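Local coordinates for protein glycosyl hydrolase, family 8 (Clostridium perfringens, PDB 3REN) that is a novel alpha-amylase with an (alpha/alpha)6-barrel fold, and so probably hydrolyses alpha-linked glucose polymers such as starch, at residues N141-L146 against K187-I192; N153-D158 against Y193-S198. One frame throughout, in Å; residues are numbered along the deposited sequence. Where two conformers were deposited one is given.

Contact 1: N141-L146 against K187-I192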
loop_
_atom_site.group_PDB
_atom_site.type_symbol
_atom_site.label_atom_id
_atom_site.label_comp_id
_atom_site.label_asym_id
_atom_site.label_seq_id
_atom_site.Cartn_x
_atom_site.Cartn_y
_atom_site.Cartn_z
ATOM N N ASN A 141 15.842 3.727 13.695
ATOM C CA ASN A 141 15.223 4.676 14.611
ATOM C C ASN A 141 13.694 4.466 14.597
ATOM O O ASN A 141 13.070 4.383 15.663
ATOM C CB ASN A 141 15.435 6.129 14.172
ATOM C CG ASN A 141 16.852 6.654 14.347
ATOM O OD1 ASN A 141 17.639 6.160 15.146
ATOM N ND2 ASN A 141 17.152 7.761 13.612
ATOM N N ILE A 142 13.092 4.437 13.410
ATOM C CA ILE A 142 11.624 4.260 13.266
ATOM C C ILE A 142 11.163 2.931 13.839
ATOM O O ILE A 142 10.153 2.868 14.569
ATOM C CB ILE A 142 11.132 4.286 11.780
ATOM C CG1 ILE A 142 11.780 5.416 10.992
ATOM C CG2 ILE A 142 9.591 4.397 11.714
ATOM C CD1 ILE A 142 11.577 6.736 11.604
ATOM N N ALA A 143 11.893 1.876 13.487
ATOM C CA ALA A 143 11.562 0.522 13.918
ATOM C C ALA A 143 11.596 0.429 15.435
ATOM O O ALA A 143 10.683 -0.153 16.023
ATOM C CB ALA A 143 12.516 -0.471 13.326
ATOM N N ASN A 144 12.640 1.008 16.060
ATOM C CA ASN A 144 12.770 0.995 17.528
ATOM C C ASN A 144 11.612 1.740 18.197
ATOM O O ASN A 144 11.106 1.316 19.257
ATOM C CB ASN A 144 14.141 1.554 17.991
ATOM C CG ASN A 144 15.306 0.564 17.752
ATOM O OD1 ASN A 144 15.115 -0.633 17.686
ATOM N ND2 ASN A 144 16.524 1.085 17.657
ATOM N N SER A 145 11.189 2.839 17.581
ATOM C CA SER A 145 10.004 3.576 18.032
ATOM C C SER A 145 8.705 2.785 17.895
ATOM O O SER A 145 7.804 2.922 18.722
ATOM C CB SER A 145 9.877 4.887 17.265
ATOM O OG SER A 145 10.997 5.693 17.526
ATOM N N LEU A 146 8.592 1.978 16.844
ATOM C CA LEU A 146 7.433 1.073 16.707
ATOM C C LEU A 146 7.429 0.073 17.845
ATOM O O LEU A 146 6.375 -0.176 18.434
ATOM C CB LEU A 146 7.452 0.290 15.402
ATOM C CG LEU A 146 6.772 0.844 14.167
ATOM C CD1 LEU A 146 7.037 -0.122 13.012
ATOM C CD2 LEU A 146 5.279 1.103 14.406
ATOM N N LYS A 187 17.593 -9.630 15.730
ATOM C CA LYS A 187 16.832 -10.797 16.073
ATOM C C LYS A 187 15.567 -10.518 16.858
ATOM O O LYS A 187 14.662 -11.261 16.766
ATOM C CB LYS A 187 17.713 -11.892 16.677
ATOM C CG LYS A 187 17.151 -12.615 17.883
ATOM N N LYS A 188 15.491 -9.436 17.595
ATOM C CA LYS A 188 14.218 -9.130 18.298
ATOM C C LYS A 188 13.019 -9.106 17.337
ATOM O O LYS A 188 11.888 -9.326 17.754
ATOM C CB LYS A 188 14.260 -7.826 19.100
ATOM C CG LYS A 188 14.670 -6.585 18.322
ATOM C CD LYS A 188 14.965 -5.406 19.273
ATOM C CE LYS A 188 15.700 -4.319 18.489
ATOM N NZ LYS A 188 15.766 -3.004 19.185
ATOM N N TRP A 189 13.272 -8.845 16.053
ATOM C CA TRP A 189 12.178 -8.791 15.071
ATOM C C TRP A 189 11.654 -10.144 14.601
ATOM O O TRP A 189 10.599 -10.195 13.954
ATOM C CB TRP A 189 12.518 -7.888 13.893
ATOM C CG TRP A 189 12.366 -6.435 14.264
ATOM C CD1 TRP A 189 13.339 -5.608 14.749
ATOM C CD2 TRP A 189 11.166 -5.669 14.218
ATOM N NE1 TRP A 189 12.807 -4.358 14.994
ATOM C CE2 TRP A 189 11.481 -4.368 14.667
ATOM C CE3 TRP A 189 9.843 -5.948 13.801
ATOM C CZ2 TRP A 189 10.517 -3.338 14.750
ATOM C CZ3 TRP A 189 8.893 -4.924 13.879
ATOM C CH2 TRP A 189 9.237 -3.635 14.348
ATOM N N GLU A 190 12.374 -11.232 14.928
ATOM C CA GLU A 190 11.930 -12.611 14.609
ATOM C C GLU A 190 10.665 -12.981 15.339
ATOM O O GLU A 190 9.749 -13.597 14.759
ATOM C CB GLU A 190 13.015 -13.647 14.931
ATOM C CG GLU A 190 14.227 -13.517 14.018
ATOM C CD GLU A 190 15.317 -14.546 14.300
ATOM O OE1 GLU A 190 15.200 -15.338 15.287
ATOM O OE2 GLU A 190 16.290 -14.556 13.500
ATOM N N GLY A 191 10.617 -12.615 16.621
ATOM C CA GLY A 191 9.431 -12.843 17.421
ATOM C C GLY A 191 8.236 -12.069 16.878
ATOM O O GLY A 191 7.106 -12.566 16.897
ATOM N N ILE A 192 8.478 -10.845 16.410
ATOM C CA ILE A 192 7.395 -10.023 15.854
ATOM C C ILE A 192 6.888 -10.647 14.559
ATOM O O ILE A 192 5.672 -10.764 14.378
ATOM C CB ILE A 192 7.831 -8.542 15.574
ATOM C CG1 ILE A 192 8.361 -7.872 16.854
ATOM C CG2 ILE A 192 6.673 -7.759 15.075
ATOM C CD1 ILE A 192 7.271 -7.507 17.828
HETATM O O HOH W 1 14.794 -2.339 15.546
#

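Contact 2: N153-D158 against Y193-S198. With EDO (1,2-ethanediol), chain K.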
loop_
_atom_site.group_PDB
_atom_site.type_symbol
_atom_site.label_atom_id
_atom_site.label_comp_id
_atom_site.label_asym_id
_atom_site.label_seq_id
_atom_site.Cartn_x
_atom_site.Cartn_y
_atom_site.Cartn_z
ATOM N N ASN A 153 2.848 -7.724 23.469
ATOM C CA ASN A 153 2.985 -9.191 23.353
ATOM C C ASN A 153 3.282 -9.644 21.929
ATOM O O ASN A 153 2.584 -10.497 21.328
ATOM C CB ASN A 153 1.779 -9.917 23.946
ATOM C CG ASN A 153 1.586 -9.600 25.423
ATOM O OD1 ASN A 153 0.527 -9.094 25.817
ATOM N ND2 ASN A 153 2.618 -9.881 26.256
ATOM N N GLU A 154 4.347 -9.047 21.397
ATOM C CA GLU A 154 4.794 -9.278 20.034
ATOM C C GLU A 154 3.804 -8.917 18.916
ATOM O O GLU A 154 4.064 -9.236 17.767
ATOM C CB GLU A 154 5.321 -10.702 19.886
ATOM C CG GLU A 154 6.626 -10.913 20.632
ATOM C CD GLU A 154 7.029 -12.370 20.680
ATOM O OE1 GLU A 154 8.194 -12.683 20.332
ATOM O OE2 GLU A 154 6.165 -13.202 21.060
ATOM N N THR A 155 2.687 -8.274 19.256
ATOM C CA THR A 155 1.711 -7.780 18.268
ATOM C C THR A 155 1.845 -6.240 18.126
ATOM O O THR A 155 1.837 -5.531 19.129
ATOM C CB THR A 155 0.265 -8.060 18.740
ATOM O OG1 THR A 155 0.074 -9.465 18.886
ATOM C CG2 THR A 155 -0.798 -7.514 17.763
ATOM N N LEU A 156 1.956 -5.750 16.894
ATOM C CA LEU A 156 1.880 -4.317 16.597
ATOM C C LEU A 156 0.424 -3.873 16.401
ATOM O O LEU A 156 -0.311 -4.430 15.568
ATOM C CB LEU A 156 2.697 -3.967 15.325
ATOM C CG LEU A 156 4.178 -4.325 15.248
ATOM C CD1 LEU A 156 4.850 -3.650 14.030
ATOM C CD2 LEU A 156 4.847 -3.851 16.541
ATOM N N VAL A 157 0.009 -2.873 17.158
ATOM C CA VAL A 157 -1.322 -2.310 16.974
ATOM C C VAL A 157 -1.271 -1.206 15.934
ATOM O O VAL A 157 -0.169 -0.650 15.667
ATOM C CB VAL A 157 -1.916 -1.804 18.324
ATOM C CG1 VAL A 157 -1.887 -2.957 19.348
ATOM C CG2 VAL A 157 -1.136 -0.617 18.838
ATOM N N ASP A 158 -2.443 -0.892 15.373
ATOM C CA ASP A 158 -2.559 -0.032 14.225
ATOM C C ASP A 158 -2.225 1.401 14.525
ATOM O O ASP A 158 -1.600 2.061 13.700
ATOM C CB ASP A 158 -3.996 0.003 13.683
ATOM C CG ASP A 158 -4.436 -1.306 13.032
ATOM O OD1 ASP A 158 -3.599 -2.218 12.754
ATOM O OD2 ASP A 158 -5.661 -1.411 12.782
ATOM N N TYR A 193 7.824 -11.024 13.665
ATOM C CA TYR A 193 7.499 -11.745 12.436
ATOM C C TYR A 193 6.676 -13.004 12.705
ATOM O O TYR A 193 5.668 -13.242 12.016
ATOM C CB TYR A 193 8.762 -12.131 11.624
ATOM C CG TYR A 193 8.439 -12.818 10.294
ATOM C CD1 TYR A 193 8.105 -14.175 10.237
ATOM C CD2 TYR A 193 8.463 -12.098 9.092
ATOM C CE1 TYR A 193 7.818 -14.783 9.046
ATOM C CE2 TYR A 193 8.177 -12.703 7.892
ATOM C CZ TYR A 193 7.859 -14.041 7.871
ATOM O OH TYR A 193 7.595 -14.646 6.669
ATOM N N GLU A 194 7.111 -13.811 13.675
ATOM C CA GLU A 194 6.436 -15.084 14.020
ATOM C C GLU A 194 5.008 -14.856 14.545
ATOM O O GLU A 194 4.081 -15.567 14.148
ATOM C CB GLU A 194 7.224 -15.916 15.041
ATOM C CG GLU A 194 8.616 -16.389 14.590
ATOM C CD GLU A 194 8.594 -17.425 13.442
ATOM O OE1 GLU A 194 7.840 -18.430 13.529
ATOM O OE2 GLU A 194 9.355 -17.252 12.455
ATOM N N LYS A 195 4.832 -13.869 15.425
ATOM C CA LYS A 195 3.492 -13.534 15.911
ATOM C C LYS A 195 2.566 -12.987 14.809
ATOM O O LYS A 195 1.426 -13.453 14.659
ATOM C CB LYS A 195 3.552 -12.595 17.110
ATOM C CG LYS A 195 2.170 -12.127 17.644
ATOM C CD LYS A 195 1.330 -13.288 18.235
ATOM C CE LYS A 195 0.094 -12.760 18.962
ATOM N NZ LYS A 195 -0.937 -13.817 19.212
ATOM N N SER A 196 3.062 -12.012 14.052
ATOM C CA SER A 196 2.385 -11.468 12.868
ATOM C C SER A 196 1.938 -12.559 11.891
ATOM O O SER A 196 0.759 -12.615 11.486
ATOM C CB SER A 196 3.320 -10.480 12.150
ATOM O OG SER A 196 3.622 -9.406 13.031
ATOM N N ASN A 197 2.863 -13.444 11.540
ATOM C CA ASN A 197 2.552 -14.488 10.606
ATOM C C ASN A 197 1.474 -15.443 11.182
ATOM O O ASN A 197 0.567 -15.899 10.458
ATOM C CB ASN A 197 3.815 -15.257 10.200
ATOM C CG ASN A 197 3.571 -16.156 9.006
ATOM O OD1 ASN A 197 3.018 -15.716 7.973
ATOM N ND2 ASN A 197 3.946 -17.436 9.142
ATOM N N SER A 198 1.560 -15.686 12.488
ATOM C CA SER A 198 0.571 -16.525 13.177
ATOM C C SER A 198 -0.810 -15.877 13.150
ATOM O O SER A 198 -1.793 -16.556 12.932
ATOM C CB SER A 198 1.029 -16.863 14.596
ATOM O OG SER A 198 -0.060 -17.310 15.385
HETATM C C1 EDO K . -2.697 -15.228 17.123
HETATM O O1 EDO K . -1.477 -15.784 16.628
HETATM C C2 EDO K . -3.877 -15.715 16.294
HETATM O O2 EDO K . -4.326 -16.916 16.914
HETATM O O HOH W 2 2.637 -8.142 15.316
#

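Contact 1: N141-L146 against K187-I192
Ala143 O meets the indole edge of Trp189 at CZ2, 3.4 Å away and near the ring plane, while CB of Ala143, 3.8 Å from CZ2 of Trp189, stands off that plane. A methyl is short enough to let the benzene end of the indole reach the helix backbone. One residue on, Asn144 supplies the polar half of the contact. Its CG stands anti to its own carbonyl carbon (chi1 -75°), and OD1 accepts a hydrogen bond of 2.9 Å from NZ of Lys188. The ammonium sits above the carbonyl plane, 37° out of it, and the lysine, extended beyond CG, crosses the asparagine side chain at about a right angle. The same OD1 takes a 2.8 Å bond from a water that in turn accepts from NE1 of Trp189 at 2.9 Å, so the buried indole's N-H is satisfied at its edge. Leu146 brings CD1 to 4.4 Å from CH2 of Trp189. Leu182 of helix 176-185 touches both Ala143 and Trp189. The axes of segments 141-146 and 188-192 approach to 12.6 Å, with 55° between their directions; Trp189, with Lys188 beside it, bridges them, consistent with the helix packing of an (alpha/alpha)6 barrel.

Contact 2: N153-D158 against Y193-S198
Lys195 lays the aliphatic part of its side chain against the carbonyl and CB of Glu154 and the hydroxyl of Thr155. With chi1 at 177°, CG of Lys195 is anti to the backbone N and lies 3.5 Å from Glu154 O. A bend at chi2 (66°) then carries CD and CE across the threonine hydroxyl, CE of Lys195 coming 3.3 Å from Thr155 OG1. The lysine chain slants past the threonine, whose hydroxyl oxygen faces methylene groups with no hydrogen bond between them. Glu154 adds its CB, 3.8 Å from CB of Lys195. Long, flexible lysine suits this place because its methylenes cover the turn while the ammonium goes on to Gln221 OE1, its hydrogen-bond partner; a 1,2-ethanediol, probably from the crystallisation liquor, lies beside it. Deeper in, a water joins the segments: it donates to Glu154 O and to Ser196 OG (2.8 Å), and accepts from Leu156 N (2.9 Å). Small, polar Ser196 can thus bridge to the strand, while its OG also bonds to Ile192 O in its own helix. Leu156 and Ser196 both touch Met179 of helix 176-185. Helix 188-201 packs beside strand 155-160, the middle strand of a three-stranded antiparallel sheet.

How the contacts relate
Both contacts use helix 188-201: contact 1 its first turn, facing helix 133-150, and contact 2 the following turns, facing Glu154 and the start of strand 155-160. Their centres lie about 11 Å apart, and they touch directly, Trp189 and Ile192 packing on Leu156 and Gly191 meeting Glu154. Contact 1 is the more buried; a tryptophan fills a helix-to-helix gap there, with a direct lysine-asparagine bond at its more exposed side. Contact 2 is partly exposed and depends on lysine methylenes and a bridging water, without a direct hydrogen bond across it. In each, one water satisfies polar groups on both sides. Together they set helix 188-201 against helix 133-150 and strand 155-160.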